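Local coordinates for dITP/XTP pyrophosphatase (Mycobacteroides abscessus, PDB 6WWD), which probably hydrolyses non-canonical purine nucleoside triphosphates such as XTP, dITP and ITP to their monophosphates and diphosphate, cleansing the nucleotide pool, at residues L54-E59 against C68-S73. Sequence-based numbering, arbitrary orientation.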
loop_
_atom_site.group_PDB
_atom_site.type_symbol
_atom_site.label_atom_id
_atom_site.label_comp_id
_atom_site.label_asym_id
_atom_site.label_seq_id
_atom_site.Cartn_x
_atom_site.Cartn_y
_atom_site.Cartn_z
ATOM N N LEU D 54 -2.322 5.376 -16.862
ATOM C CA LEU D 54 -2.023 6.799 -16.990
ATOM C C LEU D 54 -0.679 7.030 -17.672
ATOM O O LEU D 54 -0.552 7.923 -18.515
ATOM C CB LEU D 54 -2.051 7.475 -15.614
ATOM C CG LEU D 54 -3.439 7.940 -15.189
ATOM C CD1 LEU D 54 -3.442 8.362 -13.693
ATOM C CD2 LEU D 54 -3.878 9.101 -16.101
ATOM N N ILE D 55 0.340 6.249 -17.312
ATOM C CA ILE D 55 1.630 6.415 -17.972
ATOM C C ILE D 55 1.477 6.237 -19.479
ATOM O O ILE D 55 1.994 7.036 -20.270
ATOM C CB ILE D 55 2.672 5.445 -17.387
ATOM C CG1 ILE D 55 3.059 5.868 -15.965
ATOM C CG2 ILE D 55 3.912 5.424 -18.283
ATOM C CD1 ILE D 55 3.899 4.827 -15.239
ATOM N N LYS D 56 0.733 5.214 -19.900
ATOM C CA LYS D 56 0.576 4.971 -21.332
ATOM C C LYS D 56 -0.206 6.088 -22.016
ATOM O O LYS D 56 0.128 6.482 -23.139
ATOM C CB LYS D 56 -0.103 3.628 -21.567
ATOM C CG LYS D 56 0.895 2.502 -21.715
ATOM C CD LYS D 56 0.488 1.247 -20.979
ATOM C CE LYS D 56 -0.837 0.726 -21.441
ATOM N NZ LYS D 56 -0.984 -0.691 -21.036
ATOM N N ALA D 57 -1.250 6.608 -21.366
ATOM C CA ALA D 57 -2.038 7.654 -22.010
ATOM C C ALA D 57 -1.254 8.956 -22.121
ATOM O O ALA D 57 -1.333 9.640 -23.159
ATOM C CB ALA D 57 -3.361 7.869 -21.262
ATOM N N ARG D 58 -0.490 9.321 -21.073
ATOM C CA ARG D 58 0.344 10.524 -21.153
ATOM C C ARG D 58 1.299 10.433 -22.330
ATOM O O ARG D 58 1.499 11.405 -23.071
ATOM C CB ARG D 58 1.168 10.708 -19.878
ATOM C CG ARG D 58 0.399 11.013 -18.636
ATOM C CD ARG D 58 1.329 11.277 -17.469
ATOM N NE ARG D 58 0.562 11.289 -16.228
ATOM C CZ ARG D 58 0.711 10.411 -15.249
ATOM N NH1 ARG D 58 1.626 9.453 -15.340
ATOM N NH2 ARG D 58 -0.050 10.504 -14.166
ATOM N N GLU D 59 1.918 9.269 -22.496
ATOM C CA GLU D 59 2.851 9.065 -23.592
ATOM C C GLU D 59 2.161 9.234 -24.936
ATOM O O GLU D 59 2.721 9.839 -25.856
ATOM C CB GLU D 59 3.479 7.681 -23.472
ATOM C CG GLU D 59 4.604 7.613 -22.472
ATOM C CD GLU D 59 5.811 8.428 -22.926
ATOM O OE1 GLU D 59 6.382 8.106 -23.987
ATOM O OE2 GLU D 59 6.189 9.385 -22.227
ATOM N N CYS D 68 -5.796 10.816 -25.455
ATOM C CA CYS D 68 -5.357 9.437 -25.549
ATOM C C CYS D 68 -6.036 8.623 -24.467
ATOM O O CYS D 68 -6.020 9.006 -23.300
ATOM C CB CYS D 68 -3.831 9.299 -25.428
ATOM S SG CYS D 68 -3.363 7.552 -25.431
ATOM N N VAL D 69 -6.648 7.520 -24.864
ATOM C CA VAL D 69 -7.208 6.529 -23.954
ATOM C C VAL D 69 -6.287 5.316 -23.967
ATOM O O VAL D 69 -5.922 4.821 -25.043
ATOM C CB VAL D 69 -8.638 6.127 -24.361
ATOM C CG1 VAL D 69 -9.102 4.950 -23.528
ATOM C CG2 VAL D 69 -9.577 7.288 -24.212
ATOM N N ALA D 70 -5.922 4.831 -22.784
ATOM C CA ALA D 70 -5.083 3.649 -22.653
ATOM C C ALA D 70 -5.714 2.716 -21.637
ATOM O O ALA D 70 -6.435 3.158 -20.741
ATOM C CB ALA D 70 -3.665 4.002 -22.205
ATOM N N ASP D 71 -5.439 1.423 -21.762
ATOM C CA ASP D 71 -5.993 0.475 -20.808
ATOM C C ASP D 71 -4.891 -0.399 -20.227
ATOM O O ASP D 71 -3.744 -0.403 -20.691
ATOM C CB ASP D 71 -7.130 -0.337 -21.438
ATOM C CG ASP D 71 -6.764 -0.902 -22.766
ATOM O OD1 ASP D 71 -5.661 -1.488 -22.880
ATOM O OD2 ASP D 71 -7.559 -0.708 -23.713
ATOM N N ASP D 72 -5.244 -1.093 -19.148
ATOM C CA ASP D 72 -4.288 -1.916 -18.410
ATOM C C ASP D 72 -5.064 -2.875 -17.528
ATOM O O ASP D 72 -5.823 -2.424 -16.667
ATOM C CB ASP D 72 -3.362 -1.038 -17.573
ATOM C CG ASP D 72 -2.015 -1.665 -17.369
ATOM O OD1 ASP D 72 -1.060 -1.281 -18.072
ATOM O OD2 ASP D 72 -1.917 -2.572 -16.532
ATOM N N SER D 73 -4.880 -4.182 -17.737
ATOM C CA SER D 73 -5.692 -5.198 -17.083
ATOM C C SER D 73 -4.792 -6.303 -16.560
ATOM O O SER D 73 -3.648 -6.463 -17.004
ATOM C CB SER D 73 -6.739 -5.803 -18.035
ATOM O OG SER D 73 -7.515 -4.767 -18.594
#
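The flat carboxylate of Asp72 is met by Lys56 not in its plane but 33° out of it: NZ of Lys56 reaches the anti side of OD1 of Asp72 at 3.0 Å, forming a salt bridge. The same ammonium group donates to the backbone O of Asp71 at 2.8 Å, nearly in line with that carbonyl. Lysine suits this place because two kinks in its chain, at the CB-CG and CG-CD bonds, let it follow the strand toward Asp72, while its several N-H groups serve more than one acceptor; NZ also pairs with Glu44, whose carboxylate lies close to that of Asp72. Asp72 is the predicted proton acceptor and magnesium ligand, so Lys56 would be a second-shell residue that positions it.

Behind this polar end the residues are small. CB of Ala70 lies 3.6 Å from CB of Lys56 and also touches Ala57. The axes of segments 54-59 and 68-73 come within 6.9 Å, a spacing that the small alanine side chains permit. Cysteine is compact enough for its place: SG of Cys68 rests against the Ala57 backbone and faces CB of Ala57 at 4.2 Å.

Residues 54-59 of helix 49-64 run roughly antiparallel to residues 68-73 of strand 67-77. The helix leads through a short connection into the strand it packs on, an alpha/beta layer that sets Asp72 against the helix; the strand lies between strands 2-5 and 118-128 of the mixed sheet.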